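Aspartate-semialdehyde dehydrogenase (PDB 2YV3) catalyses the NADPH-dependent reductive dephosphorylation of L-aspartyl-4-phosphate to L-aspartate-semialdehyde, a step on the way to lysine, methionine and threonine. Local coordinates at the interface of chains A and B. Numbering follows the deposited sequence. Chains: chain A/B, Aspartate-semialdehyde dehydrogenase.

Contact 1: the interface of chains A and B. Residues chain A 169, 172, 189-191, 233; chain B 165-166, 169, 233-235.
Near the dimer two-fold, the loop ring of A:Phe189 is pushed into chain B between the loop B:Pro233 to B:Leu235 and the helix 160-173. Its CG is anti to the carbonyl carbon and beside the backbone N (chi1 -72°), and the ring reaches chain B. Starting at CB, the first neighbour is the methyl CD2 of B:Leu235 at 3.8 Å. CG comes next, 3.4 Å from the same CD2 methyl of B:Leu235, which lies over the ring face in a CH-pi contact, the leucine crossing the ring obliquely. Beyond it, CD1 of A:Phe189 runs between this methyl and the backbone carbonyl O of B:Pro233. CE1 then meets B:Leu165 tip to tip, its CD2 methyl 3.5 Å away. At the far end CZ points to the hydroxyl OG1 of B:Thr169, 3.7 Å off; this hydroxyl is turned back to the carbonyl O of B:Leu165 in its own helix, so a polar group borders the ring with its hydrogen bond already made. CE2 of A:Phe172 loosely approaches the CD2 methyls of B:Leu235 and B:Leu166. The two helices meet through their threonines, which cross at about a right angle with CG2 of A:Thr169 3.5 Å from CG2 of B:Thr169.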
loop_
_atom_site.group_PDB
_atom_site.type_symbol
_atom_site.label_atom_id
_atom_site.label_comp_id
_atom_site.label_asym_id
_atom_site.label_seq_id
_atom_site.Cartn_x
_atom_site.Cartn_y
_atom_site.Cartn_z
ATOM N N THR A 169 -7.768 -12.464 12.176
ATOM C CA THR A 169 -8.711 -11.384 11.936
ATOM C C THR A 169 -10.011 -11.781 12.628
ATOM O O THR A 169 -10.820 -10.933 13.001
ATOM C CB THR A 169 -8.970 -11.168 10.419
ATOM O OG1 THR A 169 -7.724 -11.071 9.719
ATOM C CG2 THR A 169 -9.748 -9.877 10.192
ATOM N N PHE A 172 -9.666 -11.125 16.374
ATOM C CA PHE A 172 -9.655 -9.657 16.448
ATOM C C PHE A 172 -11.118 -9.189 16.618
ATOM O O PHE A 172 -11.467 -8.567 17.615
ATOM C CB PHE A 172 -9.065 -9.050 15.157
ATOM C CG PHE A 172 -8.953 -7.546 15.191
ATOM C CD1 PHE A 172 -7.931 -6.925 15.897
ATOM C CD2 PHE A 172 -9.932 -6.748 14.604
ATOM C CE1 PHE A 172 -7.892 -5.530 16.033
ATOM C CE2 PHE A 172 -9.903 -5.349 14.734
ATOM C CZ PHE A 172 -8.885 -4.741 15.452
ATOM N N PHE A 189 -5.782 -6.106 10.245
ATOM C CA PHE A 189 -6.034 -4.665 10.248
ATOM C C PHE A 189 -4.773 -3.849 10.454
ATOM O O PHE A 189 -4.702 -2.978 11.313
ATOM C CB PHE A 189 -7.070 -4.341 11.318
ATOM C CG PHE A 189 -8.442 -4.791 10.952
ATOM C CD1 PHE A 189 -9.141 -4.147 9.940
ATOM C CD2 PHE A 189 -9.015 -5.889 11.568
ATOM C CE1 PHE A 189 -10.395 -4.594 9.547
ATOM C CE2 PHE A 189 -10.270 -6.346 11.180
ATOM C CZ PHE A 189 -10.960 -5.696 10.167
ATOM N N ASN A 190 -3.772 -4.111 9.639
ATOM C CA ASN A 190 -2.528 -3.398 9.814
ATOM C C ASN A 190 -1.588 -3.636 8.644
ATOM O O ASN A 190 -1.837 -4.499 7.804
ATOM C CB ASN A 190 -1.888 -3.887 11.107
ATOM C CG ASN A 190 -0.560 -3.243 11.377
ATOM O OD1 ASN A 190 -0.428 -2.027 11.311
ATOM N ND2 ASN A 190 0.440 -4.059 11.700
ATOM N N VAL A 191 -0.509 -2.875 8.563
ATOM C CA VAL A 191 0.424 -3.127 7.486
ATOM C C VAL A 191 1.815 -3.143 8.091
ATOM O O VAL A 191 2.091 -2.398 9.031
ATOM C CB VAL A 191 0.276 -2.079 6.328
ATOM C CG1 VAL A 191 -1.118 -2.180 5.744
ATOM C CG2 VAL A 191 0.567 -0.652 6.818
ATOM N N PRO A 233 -3.282 -6.932 4.836
ATOM C CA PRO A 233 -4.322 -7.944 5.047
ATOM C C PRO A 233 -5.050 -8.405 3.793
ATOM O O PRO A 233 -6.161 -7.974 3.501
ATOM C CB PRO A 233 -5.257 -7.277 6.058
ATOM C CG PRO A 233 -4.380 -6.306 6.741
ATOM C CD PRO A 233 -3.596 -5.721 5.597
ATOM N N LEU B 165 -16.431 -2.016 7.798
ATOM C CA LEU B 165 -15.243 -2.849 7.603
ATOM C C LEU B 165 -15.246 -4.055 8.550
ATOM O O LEU B 165 -14.970 -5.183 8.133
ATOM C CB LEU B 165 -13.974 -2.009 7.816
ATOM C CG LEU B 165 -12.599 -2.630 7.550
ATOM C CD1 LEU B 165 -12.441 -2.976 6.089
ATOM C CD2 LEU B 165 -11.513 -1.656 7.967
ATOM N N LEU B 166 -15.570 -3.815 9.816
ATOM C CA LEU B 166 -15.610 -4.887 10.801
ATOM C C LEU B 166 -16.624 -5.980 10.466
ATOM O O LEU B 166 -16.264 -7.150 10.311
ATOM C CB LEU B 166 -15.949 -4.321 12.176
ATOM C CG LEU B 166 -14.896 -3.460 12.865
ATOM C CD1 LEU B 166 -15.517 -2.815 14.080
ATOM C CD2 LEU B 166 -13.685 -4.307 13.244
ATOM N N THR B 169 -15.863 -8.043 7.191
ATOM C CA THR B 169 -14.768 -8.989 7.293
ATOM C C THR B 169 -15.417 -10.185 7.977
ATOM O O THR B 169 -15.431 -11.285 7.449
ATOM C CB THR B 169 -13.674 -8.434 8.181
ATOM O OG1 THR B 169 -13.480 -7.053 7.874
ATOM C CG2 THR B 169 -12.390 -9.174 7.945
ATOM N N PRO B 233 -7.619 -2.439 4.059
ATOM C CA PRO B 233 -8.464 -2.911 5.153
ATOM C C PRO B 233 -7.932 -2.599 6.561
ATOM O O PRO B 233 -7.682 -3.530 7.339
ATOM C CB PRO B 233 -8.558 -4.416 4.905
ATOM C CG PRO B 233 -8.143 -4.595 3.487
ATOM C CD PRO B 233 -7.094 -3.558 3.264
ATOM N N THR B 234 -7.770 -1.313 6.895
ATOM C CA THR B 234 -7.301 -0.932 8.234
ATOM C C THR B 234 -8.261 0.047 8.906
ATOM O O THR B 234 -8.920 0.848 8.237
ATOM C CB THR B 234 -5.896 -0.315 8.208
ATOM O OG1 THR B 234 -5.019 -1.167 7.478
ATOM C CG2 THR B 234 -5.344 -0.211 9.621
ATOM N N LEU B 235 -8.335 -0.021 10.234
ATOM C CA LEU B 235 -9.250 0.822 10.995
ATOM C C LEU B 235 -9.177 2.346 10.923
ATOM O O LEU B 235 -10.108 2.982 10.432
ATOM C CB LEU B 235 -9.238 0.413 12.472
ATOM C CG LEU B 235 -10.261 -0.648 12.894
ATOM C CD1 LEU B 235 -11.665 -0.268 12.386
ATOM C CD2 LEU B 235 -9.851 -1.975 12.332
#

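Contact 2: the interface of chains A and B. Residues chain A 184-185, 191-194, 198; chain B 274, 276-278, 292, 306.
Within the dimerisation domain, a loop of chain A carrying A:His185 and A:Pro193 to A:His194 closes over the loop B:Lys274 to B:Met278 and the strands 288-295 and 302-310 of chain B. The phenol of B:Tyr276 stands between two histidines, each turned edge-to-face to it. Its hydroxyl OH is 2.7 Å from ND1 of A:His194, a hydrogen bond whose direction is not settled. NE2 of A:His185 is shared, weakly, between the same OH and the carbonyl O of B:Lys274. A:His194, with CG anti to the backbone N (chi1 -177°), crosses the tyrosine at about a right angle, and CE2 of A:Phe198 lies over the centre of its imidazole. A:His185 meets B:Tyr276 tip to tip, while CE of B:Met278 lies over one face of the A:His185 imidazole, toward the rim (CH-pi). A:Pro193 is wedged between aromatic rings: CB sits over the centre of B:Phe306, 3.4 Å from the centroid, and CG is 3.5 Å from CD1 of B:Tyr276. The carbonyl O of A:Pro193 accepts a weak hydrogen bond from NE of B:Arg292 at 3.2 Å. Together, the wedge and the shared hydroxyl fasten a loop of one subunit to a loop and the neighbouring strands of the other in the homodimer.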
loop_
_atom_site.group_PDB
_atom_site.type_symbol
_atom_site.label_atom_id
_atom_site.label_comp_id
_atom_site.label_asym_id
_atom_site.label_seq_id
_atom_site.Cartn_x
_atom_site.Cartn_y
_atom_site.Cartn_z
ATOM N N ALA A 184 6.033 -10.709 11.251
ATOM C CA ALA A 184 6.900 -10.066 12.237
ATOM C C ALA A 184 6.060 -9.488 13.374
ATOM O O ALA A 184 6.538 -9.309 14.501
ATOM C CB ALA A 184 7.729 -8.958 11.563
ATOM N N HIS A 185 4.800 -9.203 13.055
ATOM C CA HIS A 185 3.860 -8.610 14.000
ATOM C C HIS A 185 2.452 -9.148 13.692
ATOM O O HIS A 185 2.294 -10.040 12.862
ATOM C CB HIS A 185 3.878 -7.083 13.823
ATOM C CG HIS A 185 5.214 -6.452 14.070
ATOM N ND1 HIS A 185 5.604 -5.986 15.307
ATOM C CD2 HIS A 185 6.248 -6.201 13.231
ATOM C CE1 HIS A 185 6.819 -5.473 15.220
ATOM N NE2 HIS A 185 7.233 -5.591 13.971
ATOM N N VAL A 191 -0.509 -2.875 8.563
ATOM C CA VAL A 191 0.424 -3.127 7.486
ATOM C C VAL A 191 1.815 -3.143 8.091
ATOM O O VAL A 191 2.091 -2.398 9.031
ATOM C CB VAL A 191 0.276 -2.079 6.328
ATOM C CG1 VAL A 191 -1.118 -2.180 5.744
ATOM C CG2 VAL A 191 0.567 -0.652 6.818
ATOM N N ILE A 192 2.675 -4.011 7.564
ATOM C CA ILE A 192 4.040 -4.180 8.074
ATOM C C ILE A 192 5.012 -3.743 7.000
ATOM O O ILE A 192 5.196 -4.454 6.026
ATOM C CB ILE A 192 4.325 -5.686 8.392
ATOM C CG1 ILE A 192 3.183 -6.276 9.208
ATOM C CG2 ILE A 192 5.582 -5.835 9.223
ATOM C CD1 ILE A 192 2.995 -7.713 8.982
ATOM N N PRO A 193 5.647 -2.569 7.153
ATOM C CA PRO A 193 6.597 -2.127 6.125
ATOM C C PRO A 193 7.867 -2.977 6.254
ATOM O O PRO A 193 8.985 -2.483 6.285
ATOM C CB PRO A 193 6.814 -0.666 6.486
ATOM C CG PRO A 193 6.742 -0.704 7.970
ATOM C CD PRO A 193 5.567 -1.584 8.244
ATOM N N HIS A 194 7.662 -4.281 6.319
ATOM C CA HIS A 194 8.760 -5.198 6.484
ATOM C C HIS A 194 8.433 -6.561 5.876
ATOM O O HIS A 194 7.646 -7.320 6.422
ATOM C CB HIS A 194 9.046 -5.318 7.986
ATOM C CG HIS A 194 10.215 -6.190 8.326
ATOM N ND1 HIS A 194 10.668 -6.342 9.619
ATOM C CD2 HIS A 194 10.998 -6.983 7.556
ATOM C CE1 HIS A 194 11.677 -7.196 9.631
ATOM N NE2 HIS A 194 11.897 -7.598 8.392
ATOM N N PHE A 198 16.662 -7.325 6.377
ATOM C CA PHE A 198 17.252 -6.002 6.213
ATOM C C PHE A 198 18.703 -6.111 5.857
ATOM O O PHE A 198 19.454 -6.812 6.516
ATOM C CB PHE A 198 17.113 -5.168 7.497
ATOM C CG PHE A 198 15.743 -4.608 7.701
ATOM C CD1 PHE A 198 15.357 -3.445 7.060
ATOM C CD2 PHE A 198 14.814 -5.285 8.469
ATOM C CE1 PHE A 198 14.051 -2.962 7.176
ATOM C CE2 PHE A 198 13.520 -4.815 8.595
ATOM C CZ PHE A 198 13.133 -3.649 7.943
ATOM N N LYS B 274 12.889 -4.930 14.219
ATOM C CA LYS B 274 11.548 -4.998 13.650
ATOM C C LYS B 274 10.799 -3.820 14.255
ATOM O O LYS B 274 9.722 -3.961 14.819
ATOM C CB LYS B 274 10.865 -6.317 14.032
ATOM C CG LYS B 274 11.426 -7.553 13.312
ATOM C CD LYS B 274 10.591 -8.805 13.608
ATOM C CE LYS B 274 11.489 -10.001 13.899
ATOM N NZ LYS B 274 12.671 -10.072 12.956
ATOM N N TYR B 276 9.434 -0.208 13.112
ATOM C CA TYR B 276 9.057 0.741 12.047
ATOM C C TYR B 276 7.583 1.063 12.294
ATOM O O TYR B 276 6.927 0.332 13.022
ATOM C CB TYR B 276 9.234 0.108 10.663
ATOM C CG TYR B 276 9.096 -1.373 10.733
ATOM C CD1 TYR B 276 7.869 -1.961 11.030
ATOM C CD2 TYR B 276 10.209 -2.186 10.638
ATOM C CE1 TYR B 276 7.763 -3.310 11.245
ATOM C CE2 TYR B 276 10.114 -3.542 10.851
ATOM C CZ TYR B 276 8.892 -4.096 11.159
ATOM O OH TYR B 276 8.819 -5.431 11.419
ATOM N N PRO B 277 7.048 2.152 11.692
ATOM C CA PRO B 277 5.646 2.552 11.869
ATOM C C PRO B 277 4.636 1.445 11.498
ATOM O O PRO B 277 4.879 0.622 10.619
ATOM C CB PRO B 277 5.511 3.775 10.951
ATOM C CG PRO B 277 6.910 4.279 10.788
ATOM C CD PRO B 277 7.690 2.994 10.662
ATOM N N MET B 278 3.506 1.438 12.191
ATOM C CA MET B 278 2.447 0.467 11.953
ATOM C C MET B 278 1.114 1.060 12.408
ATOM O O MET B 278 1.002 1.616 13.495
ATOM C CB MET B 278 2.705 -0.843 12.724
ATOM C CG MET B 278 4.006 -1.563 12.378
ATOM S SD MET B 278 3.959 -3.368 12.592
ATOM C CE MET B 278 4.053 -3.480 14.278
ATOM N N ARG B 292 12.072 3.474 8.600
ATOM C CA ARG B 292 12.444 2.821 7.356
ATOM C C ARG B 292 13.238 3.823 6.516
ATOM O O ARG B 292 13.326 3.692 5.292
ATOM C CB ARG B 292 11.200 2.344 6.598
ATOM C CG ARG B 292 10.654 1.030 7.100
ATOM C CD ARG B 292 11.715 -0.060 7.044
ATOM N NE ARG B 292 11.643 -0.850 5.814
ATOM C CZ ARG B 292 12.017 -0.431 4.609
ATOM N NH1 ARG B 292 12.505 0.781 4.439
ATOM N NH2 ARG B 292 11.905 -1.237 3.572
ATOM N N PHE B 306 8.949 5.466 5.720
ATOM C CA PHE B 306 7.581 5.011 5.933
ATOM C C PHE B 306 6.944 6.003 6.921
ATOM O O PHE B 306 7.576 6.465 7.859
ATOM C CB PHE B 306 7.573 3.582 6.496
ATOM C CG PHE B 306 6.331 2.821 6.166
ATOM C CD1 PHE B 306 5.986 2.582 4.838
ATOM C CD2 PHE B 306 5.448 2.418 7.168
ATOM C CE1 PHE B 306 4.774 1.961 4.520
ATOM C CE2 PHE B 306 4.241 1.800 6.851
ATOM C CZ PHE B 306 3.906 1.576 5.536
#

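Contact 3: the interface of chains A and B. Residues chain A 201-204, 207-208, 226-228; chain B 243, 292, 294-297, 304.
B:Arg294, on strand 288-295 of the semialdehyde dehydrogenase dimerisation domain, reaches across to A:Tyr203, A:Thr228 and A:Glu207. CG leaves on the side between N and C (chi1 47°), and the chain runs extended to NE, which lies over the phenol face of A:Tyr203, 3.2 Å from the centroid, as a cation-pi contact. Ring and guanidinium planes stand 80° apart, so the cation comes down on its edge. Its NH2 donates to the hydroxyl OG1 of A:Thr228 at 2.7 Å, in the guanidinium plane, and forms a salt bridge to the carboxylate OE2 of A:Glu207 at 3.2 Å. The same carboxylate meets B:Arg292 tip to tip in a second salt bridge. Two arginines thus share one acid, which may offset the nearness of their charges. CD2 of B:Leu297 packs at 3.4 Å against CE2 of A:Tyr203, the side chains running antiparallel. Further out, NH1 of B:Arg294 is tied in plane to the carbonyl O of B:Arg292 at 2.8 Å, fixing the guanidinium's rotation. The group lies between CB of B:Asp304 and NH2 of B:Arg292; OD2 of B:Asp304, in a salt bridge with NH2 of B:Arg294, accepts a hydrogen bond from OG of B:Ser243. A:Thr204 and A:Glu207 form the capping box of helix 205-219: N of A:Thr204 donates to the anti lone pair of A:Glu207 OE1 at 2.6 Å, and N of A:Glu207 returns a nearly straight bond (176°) to OG1 of A:Thr204.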
loop_
_atom_site.group_PDB
_atom_site.type_symbol
_atom_site.label_atom_id
_atom_site.label_comp_id
_atom_site.label_asym_id
_atom_site.label_seq_id
_atom_site.Cartn_x
_atom_site.Cartn_y
_atom_site.Cartn_z
ATOM N N ASN A 201 22.124 -1.379 3.166
ATOM C CA ASN A 201 21.665 -0.102 2.617
ATOM C C ASN A 201 20.266 0.354 3.091
ATOM O O ASN A 201 19.819 1.450 2.737
ATOM C CB ASN A 201 21.745 -0.091 1.072
ATOM C CG ASN A 201 20.838 -1.102 0.418
ATOM O OD1 ASN A 201 19.905 -1.622 1.030
ATOM N ND2 ASN A 201 21.102 -1.379 -0.848
ATOM N N GLY A 202 19.592 -0.473 3.892
ATOM C CA GLY A 202 18.289 -0.088 4.408
ATOM C C GLY A 202 17.099 -0.902 3.935
ATOM O O GLY A 202 16.145 -1.122 4.687
ATOM N N TYR A 203 17.161 -1.336 2.680
ATOM C CA TYR A 203 16.120 -2.148 2.063
ATOM C C TYR A 203 16.103 -3.569 2.630
ATOM O O TYR A 203 16.986 -3.970 3.392
ATOM C CB TYR A 203 16.339 -2.199 0.552
ATOM C CG TYR A 203 16.141 -0.866 -0.099
ATOM C CD1 TYR A 203 14.909 -0.516 -0.628
ATOM C CD2 TYR A 203 17.151 0.103 -0.081
ATOM C CE1 TYR A 203 14.671 0.763 -1.115
ATOM C CE2 TYR A 203 16.927 1.388 -0.568
ATOM C CZ TYR A 203 15.678 1.707 -1.080
ATOM O OH TYR A 203 15.415 2.976 -1.530
ATOM N N THR A 204 15.065 -4.314 2.268
ATOM C CA THR A 204 14.911 -5.696 2.706
ATOM C C THR A 204 15.245 -6.582 1.513
ATOM O O THR A 204 15.240 -6.114 0.371
ATOM C CB THR A 204 13.458 -5.988 3.178
ATOM O OG1 THR A 204 12.574 -6.044 2.048
ATOM C CG2 THR A 204 12.991 -4.900 4.149
ATOM N N GLU A 207 12.593 -6.193 -1.142
ATOM C CA GLU A 207 12.746 -4.962 -1.903
ATOM C C GLU A 207 13.879 -5.100 -2.912
ATOM O O GLU A 207 13.686 -4.853 -4.106
ATOM C CB GLU A 207 13.046 -3.789 -0.958
ATOM C CG GLU A 207 11.886 -3.450 -0.056
ATOM C CD GLU A 207 12.221 -2.444 1.024
ATOM O OE1 GLU A 207 13.052 -2.752 1.899
ATOM O OE2 GLU A 207 11.649 -1.340 1.001
ATOM N N MET A 208 15.050 -5.510 -2.418
ATOM C CA MET A 208 16.252 -5.665 -3.235
ATOM C C MET A 208 16.143 -6.568 -4.454
ATOM O O MET A 208 16.900 -6.424 -5.422
ATOM C CB MET A 208 17.416 -6.115 -2.358
ATOM C CG MET A 208 18.050 -4.949 -1.628
ATOM S SD MET A 208 18.051 -3.518 -2.740
ATOM C CE MET A 208 19.314 -3.959 -3.913
ATOM N N SER A 226 13.768 1.617 -7.128
ATOM C CA SER A 226 13.553 1.783 -5.686
ATOM C C SER A 226 12.238 1.069 -5.424
ATOM O O SER A 226 11.367 1.057 -6.289
ATOM C CB SER A 226 13.412 3.266 -5.330
ATOM O OG SER A 226 13.025 3.473 -3.979
ATOM N N ALA A 227 12.089 0.465 -4.250
ATOM C CA ALA A 227 10.848 -0.245 -3.919
ATOM C C ALA A 227 10.664 -0.431 -2.420
ATOM O O ALA A 227 11.633 -0.678 -1.699
ATOM C CB ALA A 227 10.830 -1.606 -4.608
ATOM N N THR A 228 9.421 -0.304 -1.957
ATOM C CA THR A 228 9.094 -0.486 -0.544
ATOM C C THR A 228 8.129 -1.649 -0.453
ATOM O O THR A 228 6.971 -1.506 -0.821
ATOM C CB THR A 228 8.361 0.732 0.081
ATOM O OG1 THR A 228 9.151 1.912 -0.066
ATOM C CG2 THR A 228 8.096 0.478 1.594
ATOM N N SER B 243 9.354 8.859 -1.264
ATOM C CA SER B 243 10.639 8.895 -1.947
ATOM C C SER B 243 10.749 10.308 -2.509
ATOM O O SER B 243 10.177 10.644 -3.565
ATOM C CB SER B 243 10.695 7.859 -3.067
ATOM O OG SER B 243 10.282 6.585 -2.605
ATOM N N ARG B 292 12.072 3.474 8.600
ATOM C CA ARG B 292 12.444 2.821 7.356
ATOM C C ARG B 292 13.238 3.823 6.516
ATOM O O ARG B 292 13.326 3.692 5.292
ATOM C CB ARG B 292 11.200 2.344 6.598
ATOM C CG ARG B 292 10.654 1.030 7.100
ATOM C CD ARG B 292 11.715 -0.060 7.044
ATOM N NE ARG B 292 11.643 -0.850 5.814
ATOM C CZ ARG B 292 12.017 -0.431 4.609
ATOM N NH1 ARG B 292 12.505 0.781 4.439
ATOM N NH2 ARG B 292 11.905 -1.237 3.572
ATOM N N ARG B 294 15.932 5.421 4.574
ATOM C CA ARG B 294 17.056 4.831 3.888
ATOM C C ARG B 294 17.497 5.619 2.674
ATOM O O ARG B 294 16.753 6.449 2.153
ATOM C CB ARG B 294 16.684 3.395 3.484
ATOM C CG ARG B 294 15.304 3.271 2.816
ATOM C CD ARG B 294 14.934 1.820 2.523
ATOM N NE ARG B 294 13.835 1.674 1.553
ATOM C CZ ARG B 294 12.582 2.089 1.740
ATOM N NH1 ARG B 294 12.235 2.691 2.866
ATOM N NH2 ARG B 294 11.671 1.888 0.807
ATOM N N LYS B 295 18.722 5.365 2.234
ATOM C CA LYS B 295 19.239 6.025 1.055
ATOM C C LYS B 295 18.541 5.344 -0.106
ATOM O O LYS B 295 18.687 4.142 -0.310
ATOM C CB LYS B 295 20.756 5.849 0.947
ATOM C CG LYS B 295 21.358 6.373 -0.361
ATOM C CD LYS B 295 22.861 6.600 -0.244
ATOM C CE LYS B 295 23.565 5.443 0.453
ATOM N NZ LYS B 295 25.057 5.594 0.409
ATOM N N SER B 296 17.760 6.116 -0.848
ATOM C CA SER B 296 17.033 5.579 -1.983
ATOM C C SER B 296 17.934 5.244 -3.170
ATOM O O SER B 296 18.880 5.958 -3.471
ATOM C CB SER B 296 15.895 6.548 -2.397
ATOM O OG SER B 296 16.295 7.906 -2.428
ATOM N N LEU B 297 17.628 4.131 -3.826
ATOM C CA LEU B 297 18.371 3.666 -4.986
ATOM C C LEU B 297 17.769 4.211 -6.285
ATOM O O LEU B 297 18.372 4.115 -7.357
ATOM C CB LEU B 297 18.388 2.132 -5.017
ATOM C CG LEU B 297 19.418 1.332 -4.204
ATOM C CD1 LEU B 297 20.367 2.239 -3.455
ATOM C CD2 LEU B 297 18.687 0.416 -3.264
ATOM N N ASP B 304 14.054 7.583 1.229
ATOM C CA ASP B 304 12.814 6.807 1.310
ATOM C C ASP B 304 12.538 6.487 2.771
ATOM O O ASP B 304 13.459 6.159 3.531
ATOM C CB ASP B 304 12.929 5.492 0.531
ATOM C CG ASP B 304 12.566 5.643 -0.929
ATOM O OD1 ASP B 304 13.150 6.523 -1.604
ATOM O OD2 ASP B 304 11.702 4.871 -1.406
#

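From contact 1 to contact 2 the C-alpha centres are about 16 Å apart, from contact 2 to contact 3 about 13 Å, and between contacts 1 and 3 about 26 Å, so contact 2 bridges the other two. A:Val191 belongs to contacts 1 and 2, and B:Arg292 to contacts 2 and 3. Apolar packing in contact 1 gives way to charged pairs in contact 3, and two-fold symmetry repeats each patch with the chains exchanged. The centres lie about 17 to 21 Å from A:Cys125 and 15 to 17 Å from A:His238, so they are likely to support the catalytic site indirectly, through dimer assembly.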